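Local coordinates for sortase family protein (PDB 3O0P), which probably acts as a class C sortase, a transpeptidase that joins pilin subunits covalently during assembly of pili in group B Streptococcus, at residues Gln22-Ile25 with Asn26-Ala30; Ile57-Tyr60 with Ala61-Leu64. One frame throughout, in Å; residues are numbered along the deposited sequence.

Interaction 1: residues Gln22-Ile25 with Asn26-Ala30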
loop_
_atom_site.group_PDB
_atom_site.type_symbol
_atom_site.label_atom_id
_atom_site.label_comp_id
_atom_site.label_asym_id
_atom_site.label_seq_id
_atom_site.Cartn_x
_atom_site.Cartn_y
_atom_site.Cartn_z
ATOM N N GLN A 22 -5.697 -9.391 -22.265
ATOM C CA GLN A 22 -5.321 -10.418 -21.303
ATOM C C GLN A 22 -3.851 -10.824 -21.452
ATOM O O GLN A 22 -3.183 -11.065 -20.452
ATOM C CB GLN A 22 -6.243 -11.640 -21.398
ATOM C CG GLN A 22 -7.640 -11.383 -20.836
ATOM C CD GLN A 22 -7.635 -11.030 -19.353
ATOM O OE1 GLN A 22 -7.042 -11.725 -18.536
ATOM N NE2 GLN A 22 -8.317 -9.950 -19.006
ATOM N N LYS A 23 -3.323 -10.884 -22.673
ATOM C CA LYS A 23 -1.908 -11.190 -22.848
ATOM C C LYS A 23 -1.043 -10.134 -22.181
ATOM O O LYS A 23 -0.068 -10.458 -21.542
ATOM C CB LYS A 23 -1.520 -11.332 -24.316
ATOM C CG LYS A 23 -1.923 -12.665 -24.955
ATOM C CD LYS A 23 -1.351 -12.821 -26.366
ATOM C CE LYS A 23 -2.043 -13.938 -27.104
ATOM N NZ LYS A 23 -1.418 -14.105 -28.429
ATOM N N GLU A 24 -1.425 -8.869 -22.299
ATOM C CA GLU A 24 -0.633 -7.790 -21.721
ATOM C C GLU A 24 -0.725 -7.783 -20.200
ATOM O O GLU A 24 0.268 -7.539 -19.522
ATOM C CB GLU A 24 -1.058 -6.443 -22.333
ATOM C CG GLU A 24 -0.362 -5.215 -21.763
ATOM C CD GLU A 24 1.133 -5.172 -21.989
ATOM O OE1 GLU A 24 1.700 -6.079 -22.632
ATOM O OE2 GLU A 24 1.733 -4.173 -21.521
ATOM N N ILE A 25 -1.910 -8.041 -19.652
ATOM C CA ILE A 25 -2.037 -8.190 -18.214
ATOM C C ILE A 25 -1.150 -9.335 -17.744
ATOM O O ILE A 25 -0.420 -9.185 -16.768
ATOM C CB ILE A 25 -3.513 -8.408 -17.816
ATOM C CG1 ILE A 25 -4.332 -7.130 -18.056
ATOM C CG2 ILE A 25 -3.616 -8.859 -16.359
ATOM C CD1 ILE A 25 -5.810 -7.319 -17.967
ATOM N N ASN A 26 -1.167 -10.451 -18.459
ATOM C CA ASN A 26 -0.329 -11.568 -18.064
ATOM C C ASN A 26 1.139 -11.232 -18.105
ATOM O O ASN A 26 1.889 -11.666 -17.221
ATOM C CB ASN A 26 -0.619 -12.772 -18.955
ATOM C CG ASN A 26 -1.677 -13.660 -18.382
ATOM O OD1 ASN A 26 -1.600 -14.033 -17.207
ATOM N ND2 ASN A 26 -2.589 -14.109 -19.223
ATOM N N ARG A 27 1.567 -10.498 -19.130
ATOM C CA ARG A 27 2.969 -10.130 -19.262
ATOM C C ARG A 27 3.378 -9.232 -18.090
ATOM O O ARG A 27 4.404 -9.455 -17.451
ATOM C CB ARG A 27 3.180 -9.397 -20.574
ATOM C CG ARG A 27 4.650 -9.086 -20.842
ATOM C CD ARG A 27 4.852 -8.152 -22.019
ATOM N NE ARG A 27 4.367 -6.804 -21.751
ATOM C CZ ARG A 27 5.080 -5.895 -21.101
ATOM N NH1 ARG A 27 6.306 -6.196 -20.692
ATOM N NH2 ARG A 27 4.594 -4.688 -20.875
ATOM N N ARG A 28 2.555 -8.238 -17.805
ATOM C CA ARG A 28 2.851 -7.303 -16.734
ATOM C C ARG A 28 2.837 -7.985 -15.373
ATOM O O ARG A 28 3.702 -7.722 -14.526
ATOM C CB ARG A 28 1.849 -6.150 -16.766
ATOM C CG ARG A 28 2.053 -5.196 -17.931
ATOM C CD ARG A 28 0.845 -4.308 -18.040
ATOM N NE ARG A 28 0.948 -3.168 -18.940
ATOM C CZ ARG A 28 1.041 -1.896 -18.553
ATOM N NH1 ARG A 28 1.162 -1.573 -17.272
ATOM N NH2 ARG A 28 1.022 -0.935 -19.458
ATOM N N MET A 29 1.819 -8.818 -15.139
ATOM C CA MET A 29 1.727 -9.536 -13.892
ATOM C C MET A 29 2.900 -10.494 -13.724
ATOM O O MET A 29 3.373 -10.726 -12.617
ATOM C CB MET A 29 0.373 -10.230 -13.750
ATOM C CG MET A 29 -0.804 -9.276 -13.696
ATOM S SD MET A 29 -0.889 -8.179 -12.158
ATOM C CE MET A 29 -1.397 -9.438 -10.997
ATOM N N ALA A 30 3.409 -11.038 -14.819
ATOM C CA ALA A 30 4.603 -11.887 -14.745
ATOM C C ALA A 30 5.797 -11.083 -14.288
ATOM O O ALA A 30 6.585 -11.538 -13.461
ATOM C CB ALA A 30 4.898 -12.496 -16.094
HETATM O O HOH W 1 0.725 -1.464 -22.331
#

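Interaction 2: residues Ile57-Tyr60 with Ala61-Leu64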
loop_
_atom_site.group_PDB
_atom_site.type_symbol
_atom_site.label_atom_id
_atom_site.label_comp_id
_atom_site.label_asym_id
_atom_site.label_seq_id
_atom_site.Cartn_x
_atom_site.Cartn_y
_atom_site.Cartn_z
ATOM N N ILE A 57 11.608 10.183 -9.034
ATOM C CA ILE A 57 10.463 9.526 -9.653
ATOM C C ILE A 57 10.632 8.003 -9.570
ATOM O O ILE A 57 11.696 7.462 -9.890
ATOM C CB ILE A 57 10.336 9.978 -11.101
ATOM C CG1 ILE A 57 10.027 11.483 -11.145
ATOM C CG2 ILE A 57 9.241 9.185 -11.803
ATOM C CD1 ILE A 57 10.323 12.159 -12.481
ATOM N N ALA A 58 9.602 7.302 -9.116
ATOM C CA ALA A 58 9.671 5.840 -8.939
ATOM C C ALA A 58 9.555 5.079 -10.262
ATOM O O ALA A 58 8.602 5.293 -11.025
ATOM C CB ALA A 58 8.571 5.394 -7.997
ATOM N N GLU A 59 10.500 4.171 -10.516
ATOM C CA GLU A 59 10.545 3.379 -11.756
ATOM C C GLU A 59 10.322 1.887 -11.544
ATOM O O GLU A 59 10.185 1.155 -12.500
ATOM C CB GLU A 59 11.919 3.544 -12.439
ATOM C CG GLU A 59 12.274 4.960 -12.842
ATOM C CD GLU A 59 11.515 5.428 -14.061
ATOM O OE1 GLU A 59 11.014 4.566 -14.817
ATOM O OE2 GLU A 59 11.427 6.659 -14.257
ATOM N N TYR A 60 10.282 1.425 -10.298
ATOM C CA TYR A 60 10.360 -0.004 -10.020
ATOM C C TYR A 60 9.052 -0.750 -10.262
ATOM O O TYR A 60 9.059 -1.975 -10.336
ATOM C CB TYR A 60 10.807 -0.258 -8.567
ATOM C CG TYR A 60 9.791 0.181 -7.534
ATOM C CD1 TYR A 60 8.852 -0.692 -7.037
ATOM C CD2 TYR A 60 9.770 1.485 -7.068
ATOM C CE1 TYR A 60 7.929 -0.288 -6.091
ATOM C CE2 TYR A 60 8.845 1.897 -6.158
ATOM C CZ TYR A 60 7.919 1.015 -5.661
ATOM O OH TYR A 60 6.993 1.460 -4.745
ATOM N N ALA A 61 7.937 -0.027 -10.367
ATOM C CA ALA A 61 6.626 -0.662 -10.548
ATOM C C ALA A 61 5.964 -0.305 -11.872
ATOM O O ALA A 61 4.749 -0.407 -11.998
ATOM C CB ALA A 61 5.703 -0.331 -9.378
ATOM N N ARG A 62 6.756 0.070 -12.882
ATOM C CA ARG A 62 6.188 0.514 -14.151
ATOM C C ARG A 62 5.300 -0.559 -14.775
ATOM O O ARG A 62 4.315 -0.249 -15.454
ATOM C CB ARG A 62 7.288 0.841 -15.172
ATOM C CG ARG A 62 8.104 2.067 -14.863
ATOM C CD ARG A 62 7.283 3.346 -14.759
ATOM N NE ARG A 62 8.135 4.540 -14.686
ATOM C CZ ARG A 62 7.685 5.776 -14.506
ATOM N NH1 ARG A 62 6.395 5.998 -14.375
ATOM N NH2 ARG A 62 8.530 6.788 -14.467
ATOM N N MET A 63 5.616 -1.833 -14.567
ATOM C CA MET A 63 4.801 -2.896 -15.159
ATOM C C MET A 63 3.358 -2.861 -14.659
ATOM O O MET A 63 2.453 -3.328 -15.353
ATOM C CB MET A 63 5.409 -4.289 -14.941
ATOM C CG MET A 63 5.183 -4.905 -13.570
ATOM S SD MET A 63 6.025 -4.080 -12.103
ATOM C CE MET A 63 7.682 -4.782 -12.315
ATOM N N LEU A 64 3.126 -2.328 -13.460
ATOM C CA LEU A 64 1.779 -2.262 -12.888
ATOM C C LEU A 64 1.062 -0.954 -13.149
ATOM O O LEU A 64 -0.093 -0.801 -12.763
ATOM C CB LEU A 64 1.819 -2.486 -11.382
ATOM C CG LEU A 64 2.150 -3.910 -10.929
ATOM C CD1 LEU A 64 2.108 -3.992 -9.411
ATOM C CD2 LEU A 64 1.239 -4.948 -11.550
HETATM O O HOH W 2 7.150 2.741 -11.046
HETATM O O HOH W 3 9.703 -1.391 -13.389
#

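Interaction 1: residues Gln22-Ile25 with Asn26-Ala30
Asn26 opens the second turn of the helix by donating its backbone N to Gln22 O (2.9 Å), and its CB packs against the same carbonyl. One residue on, Arg27 repeats the backbone bond to Lys23 O and then bends its chain at chi3 (68°), which brings the guanidinium side-on to the carboxylate of Glu24. NE meets Glu24 OE1 at 2.9 Å in an almost straight bond (178°), and Arg27 NH2 reaches Glu24 OE2 at 3.0 Å. Both oxygens lie close to the guanidinium plane, which is turned 32° from that of the carboxylate, and both are met on their syn sides, from somewhat out of the carboxylate plane.

Arg28 makes this a salt-bridge network along one side of helix 22-37, with i to i+3 and i to i+4 pairs sharing one acid. Its chain is extended from CG to NE, and NE comes to the anti side of Glu24 OE2 at 2.9 Å, in a bond tilted from both planes, the two flat groups being nearly perpendicular. Glu24 OE2 thus accepts from Arg27 NH2 and Arg28 NE, which approach from the same face of the carboxylate. A water adds a third donor to this oxygen and takes a bond from Arg28 NH2 in turn. Arg28 NH1 is engaged by the carbonyl of Glu65.

Met29 lies on another side of the helix, its N bonded to Ile25 O at 2.8 Å. The two side chains run alongside each other, Met29 CG lying 3.9 Å from CG2 of buried Ile25, which also touches Leu20 and Lys146.

Interaction 2: residues Ile57-Tyr60 with Ala61-Leu64
The guanidinium of Arg62 carries the carbonyl oxygen of Ala58 over one face, 3.6 Å above the centre of the group, and the carboxylate of Glu59 at its edge. Arg62 grips the acid side-on with two nitrogens: NE bonds to Glu59 OE1 and NH2 to Glu59 OE2, each at 2.9 Å. The oxygens sit in or near the guanidinium plane, but the carboxylate is turned 63° against it, and the nitrogens therefore approach from above the carboxylate plane. Bends at chi2 in both chains (-75° in Glu59, -59° in Arg62) fold the charged ends back toward each other. Ile57 CG2 lies beside Arg62 NH2, while NH1 turns to a second acid, Glu65.

The other flat group, the Tyr60 ring, has CD1 3.9 Å from Ala61 CB, and its hydroxyl is hydrogen-bonded to His99 ND1, in strand 97-99, and to Gly87 N, which ties the loop to the sheet.

Backbone geometry brings Glu59 and Arg62 together, for they are the first and last residues of a type I beta turn leading into the 3-10 segment 62-64. Water joins the two ends of this turn: one molecule donates to Glu59 O at 2.7 Å and accepts only weakly from Arg62 N. Another accepts from Ala61 N at 3.0 Å and donates weakly to Ala58 O. From within the turn, Ala61 O accepts from Leu64 N, in the 3-10 segment.

The salt bridge thus adds a direct charged clasp to a turn whose backbone ends are linked through solvent. With the carboxylates of Glu59 and Glu65 both engaged, the Arg62 guanidinium is probably held against rotation, and the carbonyl over its face would add a modest electrostatic attraction.

Interaction 1 comes first along the chain, in the opening turns of helix 22-37, and interaction 2 follows in the loop between that helix and strand 71-75. Their centres are 15 Å apart, on the same side of the chain's centre, and they touch directly: Arg28 NH1 probably hydrogen-bonds to Met63 O, and Met29 SD packs on Leu64 CD2. Met63 and Leu64 also rest on Ala32 further along the helix. The returning chain is thereby docked against helix 22-37 before it enters the beta sheet, so that the helix and the loop that leads to strand 71-75 are joined side to side in this pilus-related sortase.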